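PDB 1Q5N: 3-carboxy-cis,cis-muconate cycloisomerase from Acinetobacter calcoaceticus, which belongs to the fumarase and adenylosuccinate lyase superfamily of largely helical enzymes, with four copies of the chain in its assembly. Local coordinates for residues Ser28-Ala33 / Gly79-Pro84; Val104-Thr109 / Ala204-Gln209; Gln111-Thr116 / Glu215-Gln220; Ala117-Cys122 / Arg190-Gln195. All blocks are in the same frame, centred on the assembly; numbering follows the deposited sequence.

Interaction 1: Ser28-Ala33 / Gly79-Pro84; sequences SYMVEA and GNIAIP
Met30, in the first half of helix 23-43, and Ala82, in helix 82-94, mark the nearest backbone approach, with their CA atoms 8.1 Å apart, a gap that one side chain has to bridge. Within the all-helical lyase fold this is packing of helix 23-43 against the N-terminal part of helix 82-94 and the short link before it. Met30 leaves its backbone with CG beside the N, runs on extended through chi2, and then bends at chi3 (82°), which brings the terminal methyl down on the backbone of Ala82. There CE lies 3.6 Å from Ala82 CA and 3.8 Å from Ala82 CB, while the sulfur lies more loosely beside Ile81, SD to CG2 4.3 Å. The contact is wholly apolar and buried. Phe85 and Leu114 also pack on Met30, and Ile81 lies against Leu71 and Thr75 of helix 68-78 and against Tyr8 of the second subunit. The short link between helices 68-78 and 82-94 leads into the receiving residues. Gly79 leaves the first helix with positive phi (96°), and the Asn80 side chain then caps the turn that follows. Its side-chain oxygen OD1 accepts from Ile83 N at 3.0 Å, a fairly straight bond at 159° with the donor tilted only slightly from the plane of the side-chain C=O.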
loop_
_atom_site.group_PDB
_atom_site.type_symbol
_atom_site.label_atom_id
_atom_site.label_comp_id
_atom_site.label_asym_id
_atom_site.label_seq_id
_atom_site.Cartn_x
_atom_site.Cartn_y
_atom_site.Cartn_z
ATOM N N SER A 28 6.424 -9.185 -29.761
ATOM C CA SER A 28 7.648 -9.037 -30.526
ATOM C C SER A 28 8.817 -9.588 -29.754
ATOM O O SER A 28 9.649 -10.316 -30.290
ATOM C CB SER A 28 7.947 -7.569 -30.780
ATOM O OG SER A 28 7.884 -7.342 -32.154
ATOM N N TYR A 29 8.886 -9.223 -28.476
ATOM C CA TYR A 29 9.983 -9.670 -27.622
ATOM C C TYR A 29 9.892 -11.176 -27.386
ATOM O O TYR A 29 10.920 -11.849 -27.243
ATOM C CB TYR A 29 9.969 -8.924 -26.275
ATOM C CG TYR A 29 10.400 -7.479 -26.353
ATOM C CD1 TYR A 29 11.741 -7.151 -26.575
ATOM C CD2 TYR A 29 9.496 -6.434 -26.104
ATOM C CE1 TYR A 29 12.186 -5.835 -26.536
ATOM C CE2 TYR A 29 9.939 -5.080 -26.069
ATOM C CZ TYR A 29 11.294 -4.802 -26.287
ATOM O OH TYR A 29 11.784 -3.509 -26.272
ATOM N N MET A 30 8.676 -11.712 -27.354
ATOM C CA MET A 30 8.535 -13.164 -27.156
ATOM C C MET A 30 9.082 -13.889 -28.390
ATOM O O MET A 30 9.755 -14.947 -28.267
ATOM C CB MET A 30 7.069 -13.557 -26.914
ATOM C CG MET A 30 6.577 -13.106 -25.514
ATOM S SD MET A 30 4.790 -13.335 -25.299
ATOM C CE MET A 30 4.836 -15.006 -24.888
ATOM N N VAL A 31 8.793 -13.322 -29.561
ATOM C CA VAL A 31 9.290 -13.884 -30.806
ATOM C C VAL A 31 10.825 -13.850 -30.723
ATOM O O VAL A 31 11.503 -14.858 -30.973
ATOM C CB VAL A 31 8.814 -13.064 -32.019
ATOM C CG1 VAL A 31 9.644 -13.442 -33.288
ATOM C CG2 VAL A 31 7.302 -13.309 -32.252
ATOM N N GLU A 32 11.367 -12.715 -30.314
ATOM C CA GLU A 32 12.801 -12.591 -30.216
ATOM C C GLU A 32 13.407 -13.664 -29.299
ATOM O O GLU A 32 14.476 -14.237 -29.597
ATOM C CB GLU A 32 13.131 -11.203 -29.703
ATOM C CG GLU A 32 14.614 -10.843 -29.677
ATOM C CD GLU A 32 14.823 -9.356 -29.295
ATOM O OE1 GLU A 32 13.910 -8.517 -29.566
ATOM O OE2 GLU A 32 15.900 -9.022 -28.738
ATOM N N ALA A 33 12.733 -13.922 -28.174
ATOM C CA ALA A 33 13.187 -14.949 -27.235
ATOM C C ALA A 33 13.179 -16.380 -27.871
ATOM O O ALA A 33 14.070 -17.201 -27.592
ATOM C CB ALA A 33 12.305 -14.951 -25.986
ATOM N N GLY A 79 -4.623 -19.005 -19.209
ATOM C CA GLY A 79 -4.065 -18.455 -17.987
ATOM C C GLY A 79 -2.780 -17.669 -18.188
ATOM O O GLY A 79 -2.247 -17.156 -17.213
ATOM N N ASN A 80 -2.255 -17.645 -19.420
ATOM C CA ASN A 80 -1.084 -16.862 -19.807
ATOM C C ASN A 80 -1.000 -16.757 -21.321
ATOM O O ASN A 80 -1.590 -17.550 -22.047
ATOM C CB ASN A 80 0.248 -17.376 -19.206
ATOM C CG ASN A 80 0.781 -18.620 -19.862
ATOM O OD1 ASN A 80 1.116 -18.646 -21.063
ATOM N ND2 ASN A 80 0.892 -19.671 -19.062
ATOM N N ILE A 81 -0.281 -15.746 -21.781
ATOM C CA ILE A 81 -0.140 -15.473 -23.179
ATOM C C ILE A 81 0.777 -16.419 -23.915
ATOM O O ILE A 81 0.577 -16.660 -25.103
ATOM C CB ILE A 81 0.429 -14.069 -23.380
ATOM C CG1 ILE A 81 -0.480 -13.070 -22.687
ATOM C CG2 ILE A 81 0.516 -13.735 -24.873
ATOM C CD1 ILE A 81 0.170 -11.695 -22.600
ATOM N N ALA A 82 1.783 -16.952 -23.228
ATOM C CA ALA A 82 2.752 -17.783 -23.926
ATOM C C ALA A 82 2.174 -19.024 -24.589
ATOM O O ALA A 82 2.536 -19.331 -25.723
ATOM C CB ALA A 82 3.881 -18.170 -23.002
ATOM N N ILE A 83 1.272 -19.722 -23.905
ATOM C CA ILE A 83 0.697 -20.952 -24.446
ATOM C C ILE A 83 0.025 -20.785 -25.824
ATOM O O ILE A 83 0.384 -21.476 -26.764
ATOM C CB ILE A 83 -0.256 -21.603 -23.377
ATOM C CG1 ILE A 83 0.592 -22.262 -22.276
ATOM C CG2 ILE A 83 -1.157 -22.671 -24.000
ATOM C CD1 ILE A 83 -0.174 -22.645 -21.046
ATOM N N PRO A 84 -0.930 -19.855 -25.965
ATOM C CA PRO A 84 -1.586 -19.676 -27.260
ATOM C C PRO A 84 -0.611 -19.028 -28.245
ATOM O O PRO A 84 -0.745 -19.163 -29.444
ATOM C CB PRO A 84 -2.744 -18.743 -26.938
ATOM C CG PRO A 84 -2.914 -18.859 -25.444
ATOM C CD PRO A 84 -1.543 -18.985 -24.948
#

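Interaction 2: Val104-Thr109 / Ala204-Gln209; sequences VHWGAT and ASLQDQ
Trp106 and Leu206 pass alongside one another, pointing opposite ways, and the leucine methyl CD2 settles by the pyrrole part of the indole, 3.6 Å from Trp106 NE1. The ring is met obliquely, both by this methyl and by the carbonyl of Ser205. Beside this pair Gly107 comes up against the serine, its CA 3.4 Å from Ser205 OG, and the lack of a side chain there leaves room for Leu206 CD2. A water modelled between Gly107 O and Ser205 OG lies at 2.6 Å and 2.5 Å from them, short enough that its exact position is doubtful.

Two turns set these groups in place. A type II beta turn from His105 to Ala108 has Gly107 at its third position, with a positive phi that suits glycine. On the other side Ser205 and Leu206 belong to a short 3-10 segment, and a type II' turn follows from Leu206 to Gln209. Gln41 of helix 23-43 bonds Trp106 O and touches Leu206, while Arg385 of the third subunit packs on Trp106 and Tyr434 of that same subunit on Ser205. The contact thus joins two loops, one leading into helix 110-146 and the other into helix 210-221, with helix 23-43 alongside.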
loop_
_atom_site.group_PDB
_atom_site.type_symbol
_atom_site.label_atom_id
_atom_site.label_comp_id
_atom_site.label_asym_id
_atom_site.label_seq_id
_atom_site.Cartn_x
_atom_site.Cartn_y
_atom_site.Cartn_z
ATOM N N VAL A 104 10.185 -25.595 -32.527
ATOM C CA VAL A 104 9.771 -24.308 -31.962
ATOM C C VAL A 104 9.486 -24.497 -30.464
ATOM O O VAL A 104 8.742 -25.417 -30.087
ATOM C CB VAL A 104 8.480 -23.777 -32.619
ATOM C CG1 VAL A 104 8.010 -22.484 -31.935
ATOM C CG2 VAL A 104 8.725 -23.531 -34.086
ATOM N N HIS A 105 10.114 -23.664 -29.627
ATOM C CA HIS A 105 9.875 -23.691 -28.189
ATOM C C HIS A 105 10.377 -24.987 -27.578
ATOM O O HIS A 105 9.820 -25.469 -26.592
ATOM C CB HIS A 105 8.361 -23.546 -27.931
ATOM C CG HIS A 105 8.004 -23.253 -26.506
ATOM N ND1 HIS A 105 8.251 -22.031 -25.910
ATOM C CD2 HIS A 105 7.358 -24.000 -25.575
ATOM C CE1 HIS A 105 7.772 -22.037 -24.680
ATOM N NE2 HIS A 105 7.225 -23.218 -24.447
ATOM N N TRP A 106 11.430 -25.541 -28.180
ATOM C CA TRP A 106 12.009 -26.808 -27.737
ATOM C C TRP A 106 12.605 -26.738 -26.346
ATOM O O TRP A 106 13.567 -26.018 -26.137
ATOM C CB TRP A 106 13.114 -27.269 -28.717
ATOM C CG TRP A 106 13.726 -28.559 -28.285
ATOM C CD1 TRP A 106 15.041 -28.790 -27.966
ATOM C CD2 TRP A 106 13.021 -29.764 -27.975
ATOM N NE1 TRP A 106 15.192 -30.065 -27.466
ATOM C CE2 TRP A 106 13.968 -30.687 -27.460
ATOM C CE3 TRP A 106 11.670 -30.155 -28.076
ATOM C CZ2 TRP A 106 13.610 -31.986 -27.034
ATOM C CZ3 TRP A 106 11.297 -31.451 -27.652
ATOM C CH2 TRP A 106 12.274 -32.353 -27.137
ATOM N N GLY A 107 12.053 -27.493 -25.404
ATOM C CA GLY A 107 12.598 -27.488 -24.047
ATOM C C GLY A 107 12.262 -26.341 -23.068
ATOM O O GLY A 107 12.591 -26.419 -21.896
ATOM N N ALA A 108 11.605 -25.280 -23.523
ATOM C CA ALA A 108 11.274 -24.172 -22.646
ATOM C C ALA A 108 9.892 -24.324 -22.044
ATOM O O ALA A 108 9.074 -25.146 -22.493
ATOM C CB ALA A 108 11.338 -22.867 -23.413
ATOM N N THR A 109 9.632 -23.547 -20.997
ATOM C CA THR A 109 8.295 -23.581 -20.421
ATOM C C THR A 109 7.801 -22.144 -20.608
ATOM O O THR A 109 8.610 -21.253 -20.902
ATOM C CB THR A 109 8.312 -23.929 -18.948
ATOM O OG1 THR A 109 6.964 -23.959 -18.509
ATOM C CG2 THR A 109 9.029 -22.863 -18.135
ATOM N N ALA A 204 14.938 -30.470 -17.480
ATOM C CA ALA A 204 14.933 -31.913 -17.652
ATOM C C ALA A 204 14.836 -32.391 -19.138
ATOM O O ALA A 204 15.557 -33.299 -19.534
ATOM C CB ALA A 204 13.834 -32.531 -16.810
ATOM N N SER A 205 13.988 -31.792 -19.965
ATOM C CA SER A 205 13.907 -32.266 -21.345
ATOM C C SER A 205 15.174 -32.031 -22.219
ATOM O O SER A 205 15.268 -32.559 -23.345
ATOM C CB SER A 205 12.673 -31.681 -22.053
ATOM O OG SER A 205 12.799 -30.286 -22.168
ATOM N N LEU A 206 16.134 -31.253 -21.715
ATOM C CA LEU A 206 17.379 -31.026 -22.440
ATOM C C LEU A 206 18.466 -31.969 -21.901
ATOM O O LEU A 206 19.618 -31.904 -22.316
ATOM C CB LEU A 206 17.827 -29.562 -22.289
ATOM C CG LEU A 206 16.952 -28.539 -23.030
ATOM C CD1 LEU A 206 17.503 -27.151 -22.830
ATOM C CD2 LEU A 206 16.907 -28.868 -24.514
ATOM N N GLN A 207 18.091 -32.800 -20.930
ATOM C CA GLN A 207 18.975 -33.783 -20.313
ATOM C C GLN A 207 20.337 -33.380 -19.774
ATOM O O GLN A 207 20.429 -32.931 -18.645
ATOM C CB GLN A 207 19.072 -34.975 -21.268
ATOM C CG GLN A 207 17.663 -35.608 -21.317
ATOM C CD GLN A 207 17.423 -36.624 -22.401
ATOM O OE1 GLN A 207 17.533 -36.323 -23.606
ATOM N NE2 GLN A 207 17.052 -37.842 -21.984
ATOM N N ASP A 208 21.412 -33.570 -20.516
ATOM C CA ASP A 208 22.692 -33.133 -19.963
ATOM C C ASP A 208 23.299 -31.958 -20.727
ATOM O O ASP A 208 24.437 -31.573 -20.508
ATOM C CB ASP A 208 23.678 -34.310 -19.849
ATOM C CG ASP A 208 23.962 -34.995 -21.185
ATOM O OD1 ASP A 208 23.228 -34.768 -22.183
ATOM O OD2 ASP A 208 24.934 -35.788 -21.224
ATOM N N GLN A 209 22.492 -31.363 -21.588
ATOM C CA GLN A 209 22.868 -30.218 -22.410
ATOM C C GLN A 209 22.341 -28.912 -21.810
ATOM O O GLN A 209 22.516 -27.838 -22.394
ATOM C CB GLN A 209 22.223 -30.357 -23.789
ATOM C CG GLN A 209 22.561 -31.650 -24.485
ATOM C CD GLN A 209 24.039 -31.724 -24.767
ATOM O OE1 GLN A 209 24.515 -31.217 -25.795
ATOM N NE2 GLN A 209 24.790 -32.323 -23.840
HETATM O O HOH W 1 13.585 -28.490 -20.619
#

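Interaction 3: Gln111-Thr116 / Glu215-Gln220; sequences QDILDT and EAYAKQ
Thr116 and Tyr217 carry nearly all of this contact, meeting from opposite directions between helices 110-146 and 210-221. The short helical segments run at 30° to each other with their axes 13.7 Å apart, so the helices do not pack directly; a tyrosine spans the interval. Tyr217 holds its ring trans to the main-chain nitrogen (chi1 174°), which points the phenol end at the threonine. Its hydroxyl donates to Thr116 OG1, OH to OG1 3.1 Å, and the threonine oxygen lies at the ring edge, near the plane. The methyl of Thr116 closes in as well, CG2 to Tyr217 OH 3.4 Å, making this the tight spot. Ile113 touches the same hydroxyl more loosely, its CD1 4.4 Å from Tyr217 OH.

On the far side of segment 215-220, Glu215 and Lys219 are exposed. Segment 111-116 is quite different: its polar side chains are buried and held by several partners. Gln111 NE2 bonds Asp115 OD2 at 3.1 Å, on the syn side but 24° out of the carboxylate plane, and that oxygen also takes Gln195 NE2 and a salt bridge from Arg234. Asp112 accepts from His231 and from the amides of Thr109, Gly197 and Gly198.

Thr116 OG1 is the shared polar atom of the contact. It accepts from Tyr217 OH and from Gln195 N, and Asp112 O lies 2.9 Å from it, though where its own proton goes is not settled. The chemistry implies that polar groups buried here are each met by several partners.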
loop_
_atom_site.group_PDB
_atom_site.type_symbol
_atom_site.label_atom_id
_atom_site.label_comp_id
_atom_site.label_asym_id
_atom_site.label_seq_id
_atom_site.Cartn_x
_atom_site.Cartn_y
_atom_site.Cartn_z
ATOM N N GLN A 111 6.911 -19.678 -18.607
ATOM C CA GLN A 111 7.557 -18.647 -17.820
ATOM C C GLN A 111 8.973 -18.259 -18.363
ATOM O O GLN A 111 9.406 -17.115 -18.188
ATOM C CB GLN A 111 7.600 -19.060 -16.319
ATOM C CG GLN A 111 8.151 -17.926 -15.447
ATOM C CD GLN A 111 7.947 -18.090 -13.944
ATOM O OE1 GLN A 111 7.456 -19.144 -13.462
ATOM N NE2 GLN A 111 8.358 -17.042 -13.174
ATOM N N ASP A 112 9.690 -19.180 -19.004
ATOM C CA ASP A 112 11.000 -18.809 -19.533
ATOM C C ASP A 112 10.815 -17.696 -20.579
ATOM O O ASP A 112 11.508 -16.690 -20.555
ATOM C CB ASP A 112 11.693 -19.986 -20.223
ATOM C CG ASP A 112 11.965 -21.144 -19.283
ATOM O OD1 ASP A 112 12.328 -20.895 -18.104
ATOM O OD2 ASP A 112 11.819 -22.313 -19.733
ATOM N N ILE A 113 9.868 -17.884 -21.490
ATOM C CA ILE A 113 9.648 -16.917 -22.541
ATOM C C ILE A 113 9.049 -15.593 -21.978
ATOM O O ILE A 113 9.417 -14.510 -22.399
ATOM C CB ILE A 113 8.685 -17.512 -23.607
ATOM C CG1 ILE A 113 9.266 -18.804 -24.185
ATOM C CG2 ILE A 113 8.402 -16.486 -24.695
ATOM C CD1 ILE A 113 10.685 -18.700 -24.718
ATOM N N LEU A 114 8.117 -15.698 -21.037
ATOM C CA LEU A 114 7.494 -14.512 -20.450
ATOM C C LEU A 114 8.502 -13.702 -19.626
ATOM O O LEU A 114 8.585 -12.491 -19.815
ATOM C CB LEU A 114 6.280 -14.930 -19.605
ATOM C CG LEU A 114 5.164 -15.494 -20.519
ATOM C CD1 LEU A 114 4.110 -16.136 -19.698
ATOM C CD2 LEU A 114 4.551 -14.399 -21.388
ATOM N N ASP A 115 9.278 -14.356 -18.747
ATOM C CA ASP A 115 10.278 -13.629 -17.955
ATOM C C ASP A 115 11.407 -13.046 -18.837
ATOM O O ASP A 115 11.929 -11.939 -18.562
ATOM C CB ASP A 115 10.945 -14.518 -16.900
ATOM C CG ASP A 115 10.071 -14.775 -15.702
ATOM O OD1 ASP A 115 8.959 -14.199 -15.605
ATOM O OD2 ASP A 115 10.517 -15.568 -14.853
ATOM N N THR A 116 11.789 -13.777 -19.895
ATOM C CA THR A 116 12.836 -13.269 -20.761
ATOM C C THR A 116 12.303 -12.042 -21.528
ATOM O O THR A 116 12.988 -11.035 -21.640
ATOM C CB THR A 116 13.395 -14.380 -21.752
ATOM O OG1 THR A 116 14.101 -15.388 -21.007
ATOM C CG2 THR A 116 14.335 -13.736 -22.778
ATOM N N GLU A 215 23.828 -21.007 -21.367
ATOM C CA GLU A 215 24.944 -20.131 -21.623
ATOM C C GLU A 215 24.858 -19.475 -23.007
ATOM O O GLU A 215 25.024 -18.259 -23.144
ATOM C CB GLU A 215 26.217 -20.926 -21.462
ATOM C CG GLU A 215 27.461 -20.221 -21.903
ATOM C CD GLU A 215 28.644 -21.151 -21.775
ATOM O OE1 GLU A 215 28.601 -22.247 -22.412
ATOM O OE2 GLU A 215 29.588 -20.803 -21.026
ATOM N N ALA A 216 24.556 -20.271 -24.021
ATOM C CA ALA A 216 24.460 -19.750 -25.373
ATOM C C ALA A 216 23.177 -18.946 -25.588
ATOM O O ALA A 216 23.106 -18.092 -26.467
ATOM C CB ALA A 216 24.534 -20.900 -26.396
ATOM N N TYR A 217 22.138 -19.242 -24.820
ATOM C CA TYR A 217 20.892 -18.490 -24.954
ATOM C C TYR A 217 21.131 -17.076 -24.376
ATOM O O TYR A 217 20.773 -16.082 -24.975
ATOM C CB TYR A 217 19.790 -19.244 -24.204
ATOM C CG TYR A 217 18.436 -18.552 -24.090
ATOM C CD1 TYR A 217 17.665 -18.277 -25.214
ATOM C CD2 TYR A 217 17.892 -18.270 -22.828
ATOM C CE1 TYR A 217 16.376 -17.749 -25.083
ATOM C CE2 TYR A 217 16.621 -17.744 -22.686
ATOM C CZ TYR A 217 15.864 -17.492 -23.811
ATOM O OH TYR A 217 14.585 -17.021 -23.647
ATOM N N ALA A 218 21.773 -17.003 -23.221
ATOM C CA ALA A 218 22.062 -15.728 -22.596
ATOM C C ALA A 218 22.878 -14.898 -23.582
ATOM O O ALA A 218 22.547 -13.750 -23.887
ATOM C CB ALA A 218 22.849 -15.950 -21.299
ATOM N N LYS A 219 23.936 -15.504 -24.101
ATOM C CA LYS A 219 24.834 -14.822 -25.042
ATOM C C LYS A 219 24.125 -14.287 -26.269
ATOM O O LYS A 219 24.346 -13.154 -26.657
ATOM C CB LYS A 219 25.932 -15.775 -25.438
ATOM C CG LYS A 219 27.109 -15.145 -26.097
ATOM C CD LYS A 219 28.293 -16.102 -25.963
ATOM C CE LYS A 219 28.614 -16.336 -24.462
ATOM N NZ LYS A 219 29.632 -17.424 -24.250
ATOM N N GLN A 220 23.253 -15.081 -26.873
ATOM C CA GLN A 220 22.505 -14.630 -28.049
ATOM C C GLN A 220 21.700 -13.364 -27.791
ATOM O O GLN A 220 21.452 -12.585 -28.698
ATOM C CB GLN A 220 21.480 -15.678 -28.509
ATOM C CG GLN A 220 21.998 -16.876 -29.262
ATOM C CD GLN A 220 22.880 -16.496 -30.430
ATOM O OE1 GLN A 220 24.034 -16.929 -30.498
ATOM N NE2 GLN A 220 22.360 -15.669 -31.338
#

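Interaction 4: Ala117-Cys122 / Arg190-Gln195; sequences ACILQC and RVLVAQ
An inverse gamma turn centred on Leu192, at the point where helix 166-191 gives way to an extended chain, is the element against which Ile119 packs. Ile119 belongs to helix 110-146, one of the long helices of the central bundle in this superfamily fold, and its CA comes within 6.1 Å of that of Leu192. The turn is closed by a weak backbone bond, Val193 N to Val191 O 3.0 Å, and it leaves two carbonyls directed at the isoleucine. Both branches of Ile119 are used. The longer one, with CG1 beside the backbone N and bent again at chi2 (-56°), brings CD1 to 3.7 Å from Val191 O. The methyl branch stands anti to the N and places CG2 3.6 Å from Val193 O, with CG1 at the same distance from that oxygen. The side chain thus straddles the turn, hydrocarbon on backbone more than hydrocarbon on side chain. Val193 points its CB away from Ile119, and its side chain packs on Arg236 and Thr226; Val191 packs against Arg236, Glu239 and Ile240 of helix 235-261. The extended part is tied to Gly224 through backbone bonds from Leu192 and Ala194, and Arg190 forms a salt bridge with Glu239. On the helix side Leu331 and Phe335 touch Cys122. Side chain meets side chain where the end of Leu192 comes nearer, Ile119 CG2 to Leu192 CD2 4.1 Å.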
loop_
_atom_site.group_PDB
_atom_site.type_symbol
_atom_site.label_atom_id
_atom_site.label_comp_id
_atom_site.label_asym_id
_atom_site.label_seq_id
_atom_site.Cartn_x
_atom_site.Cartn_y
_atom_site.Cartn_z
ATOM N N ALA A 117 11.075 -12.115 -22.031
ATOM C CA ALA A 117 10.542 -10.950 -22.755
ATOM C C ALA A 117 10.416 -9.771 -21.744
ATOM O O ALA A 117 10.668 -8.603 -22.090
ATOM C CB ALA A 117 9.183 -11.266 -23.393
ATOM N N CYS A 118 10.032 -10.074 -20.504
ATOM C CA CYS A 118 9.942 -9.021 -19.502
ATOM C C CYS A 118 11.318 -8.341 -19.305
ATOM O O CYS A 118 11.400 -7.107 -19.304
ATOM C CB CYS A 118 9.449 -9.584 -18.163
ATOM S SG CYS A 118 9.343 -8.337 -16.839
ATOM N N ILE A 119 12.384 -9.130 -19.124
ATOM C CA ILE A 119 13.720 -8.552 -18.974
ATOM C C ILE A 119 14.186 -7.782 -20.243
ATOM O O ILE A 119 14.899 -6.756 -20.143
ATOM C CB ILE A 119 14.737 -9.628 -18.619
ATOM C CG1 ILE A 119 14.432 -10.145 -17.198
ATOM C CG2 ILE A 119 16.151 -9.072 -18.731
ATOM C CD1 ILE A 119 14.417 -9.055 -16.132
ATOM N N LEU A 120 13.777 -8.255 -21.423
ATOM C CA LEU A 120 14.148 -7.534 -22.637
ATOM C C LEU A 120 13.433 -6.183 -22.619
ATOM O O LEU A 120 14.037 -5.162 -22.969
ATOM C CB LEU A 120 13.782 -8.315 -23.910
ATOM C CG LEU A 120 14.621 -9.599 -24.148
ATOM C CD1 LEU A 120 14.143 -10.317 -25.394
ATOM C CD2 LEU A 120 16.093 -9.234 -24.273
ATOM N N GLN A 121 12.158 -6.170 -22.211
ATOM C CA GLN A 121 11.429 -4.925 -22.121
ATOM C C GLN A 121 12.108 -3.996 -21.088
ATOM O O GLN A 121 12.312 -2.818 -21.356
ATOM C CB GLN A 121 9.975 -5.177 -21.712
ATOM C CG GLN A 121 9.078 -5.753 -22.807
ATOM C CD GLN A 121 7.692 -6.097 -22.262
ATOM O OE1 GLN A 121 7.589 -6.805 -21.264
ATOM N NE2 GLN A 121 6.624 -5.596 -22.904
ATOM N N CYS A 122 12.450 -4.528 -19.920
ATOM C CA CYS A 122 13.086 -3.745 -18.883
ATOM C C CYS A 122 14.416 -3.174 -19.376
ATOM O O CYS A 122 14.803 -2.053 -18.999
ATOM C CB CYS A 122 13.345 -4.610 -17.632
ATOM S SG CYS A 122 11.842 -5.058 -16.688
ATOM N N ARG A 190 23.223 -7.581 -12.120
ATOM C CA ARG A 190 22.472 -8.511 -11.304
ATOM C C ARG A 190 21.042 -8.778 -11.785
ATOM O O ARG A 190 20.473 -9.872 -11.619
ATOM C CB ARG A 190 22.417 -7.959 -9.872
ATOM C CG ARG A 190 21.497 -8.727 -8.949
ATOM C CD ARG A 190 21.715 -8.407 -7.478
ATOM N NE ARG A 190 21.484 -6.985 -7.232
ATOM C CZ ARG A 190 22.443 -6.128 -6.902
ATOM N NH1 ARG A 190 23.701 -6.556 -6.761
ATOM N NH2 ARG A 190 22.157 -4.851 -6.761
ATOM N N VAL A 191 20.493 -7.794 -12.457
ATOM C CA VAL A 191 19.116 -7.841 -12.846
ATOM C C VAL A 191 18.761 -8.218 -14.312
ATOM O O VAL A 191 17.734 -8.872 -14.587
ATOM C CB VAL A 191 18.592 -6.437 -12.420
ATOM C CG1 VAL A 191 17.791 -5.825 -13.466
ATOM C CG2 VAL A 191 17.951 -6.515 -11.076
ATOM N N LEU A 192 19.602 -7.808 -15.250
ATOM C CA LEU A 192 19.339 -8.065 -16.663
ATOM C C LEU A 192 19.941 -9.407 -17.033
ATOM O O LEU A 192 21.024 -9.475 -17.611
ATOM C CB LEU A 192 19.949 -6.941 -17.502
ATOM C CG LEU A 192 19.376 -5.558 -17.156
ATOM C CD1 LEU A 192 20.011 -4.499 -18.050
ATOM C CD2 LEU A 192 17.845 -5.579 -17.322
ATOM N N VAL A 193 19.237 -10.474 -16.660
ATOM C CA VAL A 193 19.689 -11.827 -16.905
ATOM C C VAL A 193 18.582 -12.577 -17.607
ATOM O O VAL A 193 17.427 -12.201 -17.500
ATOM C CB VAL A 193 20.023 -12.534 -15.586
ATOM C CG1 VAL A 193 21.184 -11.851 -14.930
ATOM C CG2 VAL A 193 18.795 -12.499 -14.644
ATOM N N ALA A 194 18.942 -13.649 -18.314
ATOM C CA ALA A 194 17.980 -14.467 -19.058
ATOM C C ALA A 194 17.224 -15.441 -18.144
ATOM O O ALA A 194 17.651 -15.711 -17.028
ATOM C CB ALA A 194 18.717 -15.268 -20.146
ATOM N N GLN A 195 16.096 -15.952 -18.613
ATOM C CA GLN A 195 15.374 -16.963 -17.830
ATOM C C GLN A 195 15.186 -18.199 -18.725
ATOM O O GLN A 195 14.507 -18.120 -19.762
ATOM C CB GLN A 195 13.959 -16.491 -17.408
ATOM C CG GLN A 195 13.212 -17.504 -16.539
ATOM C CD GLN A 195 13.620 -17.454 -15.044
ATOM O OE1 GLN A 195 14.595 -18.076 -14.619
ATOM N NE2 GLN A 195 12.857 -16.699 -14.246
#

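In the fold
Interactions 3 and 4 share helix 110-146 and lie closest together, their centres about 8 Å apart; Gln195 joins them, bonding Asp115 and Thr116. Interaction 1 rests on the same helix: Met30 packs on Leu114 and Ala117, and Tyr29 on Leu120 and Gln121. These three are buried, yet they differ in chemistry: interaction 1 is methionine on aliphatic groups, interaction 4 is isoleucine on turn carbonyls, and interaction 3 turns on hydroxyls. Interaction 2, farther from the centre of the chain and only partly buried, joins loops and includes a water. Of the four, only interaction 3 is untouched by another chain. His105 of interaction 2 touches its Ile113, while interactions 1 and 4 do not reach interaction 2.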